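Local coordinates for protein putative hydrolase (Chromobacterium violaceum, PDB 3MCW) that probably acts as a hydrolase of the isochorismatase family, related to the nicotinamidases, though its natural substrate is not established, at residues Trp29-Cys41 against Leu143-Asp155. Sequence-based numbering, arbitrary orientation. Where two conformers were deposited one is given.
Sequences WGPRNHPQAEQAC and LAEDGCFTFDKTD. With EDO (1,2-ethanediol), chain J.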
# COMPACT_ATOMS: atom_id res chain seq x y z
N TRP A 29 13.93 16.15 -2.63
CA TRP A 29 12.62 15.50 -2.57
C TRP A 29 11.50 16.34 -3.21
O TRP A 29 10.41 15.82 -3.45
CB TRP A 29 12.21 15.14 -1.14
CG TRP A 29 13.11 14.12 -0.54
CD1 TRP A 29 14.05 14.33 0.42
CD2 TRP A 29 13.21 12.74 -0.91
NE1 TRP A 29 14.71 13.15 0.70
CE2 TRP A 29 14.20 12.16 -0.09
CE3 TRP A 29 12.52 11.93 -1.83
CZ2 TRP A 29 14.55 10.81 -0.17
CZ3 TRP A 29 12.88 10.58 -1.91
CH2 TRP A 29 13.88 10.04 -1.09
N GLY A 30 11.76 17.62 -3.43
CA GLY A 30 10.79 18.55 -3.94
C GLY A 30 9.94 19.11 -2.84
O GLY A 30 10.10 18.80 -1.65
N PRO A 31 8.95 19.97 -3.18
CA PRO A 31 8.19 20.67 -2.16
C PRO A 31 7.29 19.73 -1.36
O PRO A 31 6.74 18.77 -1.90
CB PRO A 31 7.38 21.69 -2.97
CG PRO A 31 8.20 21.90 -4.23
CD PRO A 31 8.74 20.54 -4.53
N ARG A 32 7.10 20.10 -0.11
CA ARG A 32 6.28 19.36 0.85
C ARG A 32 5.07 20.15 1.29
O ARG A 32 4.98 21.37 1.15
CB ARG A 32 7.12 19.01 2.09
CG ARG A 32 7.67 20.25 2.84
CD ARG A 32 8.28 19.89 4.14
NE ARG A 32 7.31 19.63 5.18
CZ ARG A 32 7.65 19.38 6.45
NH1 ARG A 32 8.92 19.35 6.80
NH2 ARG A 32 6.73 19.20 7.38
N ASN A 33 4.11 19.44 1.86
CA ASN A 33 2.99 20.02 2.56
C ASN A 33 3.21 19.97 4.09
O ASN A 33 4.28 19.56 4.58
CB ASN A 33 1.66 19.33 2.17
CG ASN A 33 1.55 17.91 2.68
OD1 ASN A 33 2.53 17.25 2.82
ND2 ASN A 33 0.32 17.46 2.99
N HIS A 34 2.17 20.38 4.82
CA HIS A 34 2.09 20.26 6.27
C HIS A 34 3.34 20.69 7.00
O HIS A 34 3.99 19.90 7.67
CB HIS A 34 1.68 18.84 6.70
CG HIS A 34 0.24 18.55 6.51
ND1 HIS A 34 -0.34 17.37 6.94
CD2 HIS A 34 -0.77 19.32 6.04
CE1 HIS A 34 -1.63 17.42 6.70
NE2 HIS A 34 -1.93 18.59 6.18
N PRO A 35 3.67 21.98 6.94
CA PRO A 35 4.88 22.46 7.59
C PRO A 35 4.94 22.25 9.09
O PRO A 35 6.05 22.25 9.63
CB PRO A 35 4.88 23.96 7.22
CG PRO A 35 3.44 24.29 6.96
CD PRO A 35 2.95 23.05 6.25
N GLN A 36 3.79 22.09 9.73
CA GLN A 36 3.70 21.86 11.17
C GLN A 36 3.66 20.37 11.55
O GLN A 36 3.42 20.04 12.71
CB GLN A 36 2.44 22.54 11.74
CG GLN A 36 2.47 24.08 11.68
CD GLN A 36 3.88 24.67 11.61
OE1 GLN A 36 4.84 24.12 12.16
NE2 GLN A 36 4.01 25.80 10.91
N ALA A 37 3.90 19.47 10.58
CA ALA A 37 3.82 18.05 10.90
C ALA A 37 4.75 17.66 12.03
O ALA A 37 4.41 16.84 12.88
CB ALA A 37 4.13 17.19 9.66
N GLU A 38 5.97 18.20 12.02
CA GLU A 38 6.95 17.88 13.08
C GLU A 38 6.43 18.24 14.44
O GLU A 38 6.59 17.50 15.40
CB GLU A 38 8.26 18.61 12.86
CG GLU A 38 9.12 18.11 11.68
CD GLU A 38 8.73 18.65 10.29
OE1 GLU A 38 7.67 19.28 10.11
OE2 GLU A 38 9.53 18.37 9.38
N GLN A 39 5.84 19.42 14.55
CA GLN A 39 5.27 19.86 15.81
C GLN A 39 4.10 19.00 16.24
O GLN A 39 3.95 18.70 17.42
CB GLN A 39 4.86 21.33 15.69
CG GLN A 39 6.06 22.25 15.75
N ALA A 40 3.27 18.55 15.30
CA ALA A 40 2.15 17.66 15.64
C ALA A 40 2.70 16.34 16.17
O ALA A 40 2.24 15.81 17.16
CB ALA A 40 1.26 17.43 14.43
N CYS A 41 3.71 15.80 15.49
CA CYS A 41 4.39 14.56 15.95
C CYS A 41 5.03 14.75 17.32
O CYS A 41 4.92 13.87 18.17
CB CYS A 41 5.42 14.06 14.98
SG CYS A 41 4.73 13.39 13.45
N LEU A 143 -4.64 7.03 11.79
CA LEU A 143 -3.61 7.76 11.06
C LEU A 143 -3.74 9.23 11.41
O LEU A 143 -4.76 9.86 11.08
CB LEU A 143 -3.76 7.52 9.56
CG LEU A 143 -2.72 8.21 8.70
CD1 LEU A 143 -1.31 7.82 9.05
CD2 LEU A 143 -2.98 7.86 7.24
N ALA A 144 -2.74 9.80 12.09
CA ALA A 144 -2.74 11.20 12.52
C ALA A 144 -2.25 12.03 11.35
O ALA A 144 -1.06 12.30 11.20
CB ALA A 144 -1.86 11.39 13.77
N GLU A 145 -3.18 12.44 10.50
CA GLU A 145 -2.80 12.95 9.19
C GLU A 145 -2.06 14.29 9.24
O GLU A 145 -1.27 14.61 8.38
CB GLU A 145 -3.99 12.99 8.22
CG GLU A 145 -5.05 13.97 8.59
CD GLU A 145 -4.79 15.38 8.09
OE1 GLU A 145 -4.08 15.56 7.08
OE2 GLU A 145 -5.32 16.32 8.73
N ASP A 146 -2.36 15.10 10.27
CA ASP A 146 -1.66 16.37 10.47
C ASP A 146 -0.22 16.20 10.93
O ASP A 146 0.56 17.13 10.88
CB ASP A 146 -2.43 17.29 11.40
CG ASP A 146 -2.64 16.73 12.79
OD1 ASP A 146 -2.87 15.51 12.94
OD2 ASP A 146 -2.66 17.52 13.76
N GLY A 147 0.12 14.98 11.40
CA GLY A 147 1.48 14.61 11.69
C GLY A 147 2.18 13.90 10.57
O GLY A 147 3.26 13.33 10.74
N CYS A 148 1.59 13.89 9.38
CA CYS A 148 2.18 13.29 8.20
C CYS A 148 2.42 14.36 7.15
O CYS A 148 1.71 15.38 7.10
CB CYS A 148 1.25 12.23 7.58
SG CYS A 148 0.92 10.82 8.66
N PHE A 149 3.38 14.14 6.27
CA PHE A 149 3.53 14.99 5.11
C PHE A 149 4.08 14.17 3.95
O PHE A 149 4.61 13.07 4.14
CB PHE A 149 4.41 16.24 5.41
CG PHE A 149 5.87 16.02 5.63
CD1 PHE A 149 6.36 15.78 6.89
CD2 PHE A 149 6.75 16.18 4.60
CE1 PHE A 149 7.70 15.71 7.12
CE2 PHE A 149 8.11 16.11 4.80
CZ PHE A 149 8.58 15.88 6.06
N THR A 150 3.96 14.74 2.75
CA THR A 150 4.47 14.15 1.55
C THR A 150 4.94 15.26 0.61
O THR A 150 5.07 16.41 1.04
CB THR A 150 3.45 13.17 0.93
OG1 THR A 150 4.12 12.38 -0.05
CG2 THR A 150 2.21 13.90 0.39
N PHE A 151 5.22 14.87 -0.64
CA PHE A 151 5.89 15.71 -1.61
C PHE A 151 5.08 15.80 -2.88
O PHE A 151 4.30 14.91 -3.24
CB PHE A 151 7.28 15.16 -1.92
CG PHE A 151 8.13 15.01 -0.71
CD1 PHE A 151 8.79 16.10 -0.14
CD2 PHE A 151 8.21 13.79 -0.05
CE1 PHE A 151 9.51 15.98 1.00
CE2 PHE A 151 8.98 13.68 1.11
CZ PHE A 151 9.62 14.78 1.62
N ASP A 152 5.29 16.88 -3.63
CA ASP A 152 4.72 17.01 -4.97
C ASP A 152 5.11 15.79 -5.82
O ASP A 152 6.19 15.23 -5.67
CB ASP A 152 5.29 18.25 -5.70
CG ASP A 152 4.86 19.59 -5.12
OD1 ASP A 152 4.22 19.66 -4.05
OD2 ASP A 152 5.19 20.60 -5.77
N LYS A 153 4.23 15.41 -6.73
CA LYS A 153 4.57 14.34 -7.66
C LYS A 153 3.73 14.48 -8.91
O LYS A 153 2.55 14.81 -8.88
CB LYS A 153 4.43 12.92 -7.06
CG LYS A 153 5.07 11.81 -7.93
CD LYS A 153 4.97 10.42 -7.37
CE LYS A 153 5.99 10.17 -6.28
NZ LYS A 153 7.40 10.44 -6.71
N THR A 154 4.36 14.19 -10.03
CA THR A 154 3.67 14.17 -11.33
C THR A 154 2.97 12.82 -11.49
O THR A 154 3.61 11.78 -11.30
CB THR A 154 4.62 14.44 -12.48
OG1 THR A 154 5.35 15.65 -12.24
CG2 THR A 154 3.88 14.55 -13.80
N ASP A 155 1.70 12.84 -11.84
CA ASP A 155 0.98 11.58 -12.03
C ASP A 155 1.39 10.94 -13.34
O ASP A 155 2.14 11.51 -14.14
CB ASP A 155 -0.54 11.76 -11.84
CG ASP A 155 -1.27 12.40 -13.00
OD1 ASP A 155 -0.75 12.48 -14.12
OD2 ASP A 155 -2.44 12.76 -12.77
C1 EDO J . 1.36 22.16 -7.83
O1 EDO J . 0.62 21.35 -8.77
C2 EDO J . 2.70 21.61 -7.33
O2 EDO J . 3.48 20.77 -8.20
O HOH W 1 8.31 16.80 -5.09
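Arg32 lays its guanidinium flat on the Phe149 ring in a cation-pi stack, CZ standing 3.5 Å from the ring centroid with the two planes only 2° apart. The contact lies in the isochorismatase-type fold, where the loop leading into helix 37-51 runs beside the last part of strand 140-149, next to last in the parallel sheet, and the chain that follows it. A bend at chi3 (-78°) brings the guanidinium over the ring, and in-segment bonds fix its rotation: NE donates almost straight to Asn33 O, while NH1 and NH2 grip the two oxygens of Glu38 end-on. Glu38 OE2 also forms a salt bridge with Lys79. Beside this stack, Ala37 CB packs at 3.8 Å from Phe149 CD1.

A single beta bridge, Arg32 with Phe151, joins the backbones: Asp152 N donates to Pro31 O and Asn33 N to Thr150 O. Asn33 extends this pairing through its side chain; with CG between the backbone N and the carbonyl carbon, OD1 turns back to take the Thr150 N-H in a nearly straight bond of 2.9 Å. His34 reaches across differently, its ND1 donating to Cys148 O, which sits near the edge of the imidazole but 18° out of its plane. Glu145 OE1 approaches the same ring at CE1, its carboxylate steeply turned, and is itself hydrogen-bonded to His167.

Toward the other end, Trp29 sets its CB over one face of Phe151, 3.7 Å from the centroid, as a CH-pi contact; the indole itself slides aside and barely overlaps that ring. At the start of the helix the two segments come close where side chains are small, Ala40 CB lying against Gly147 CA, and Cys41 SG ends 3.1 Å from Gly147 O.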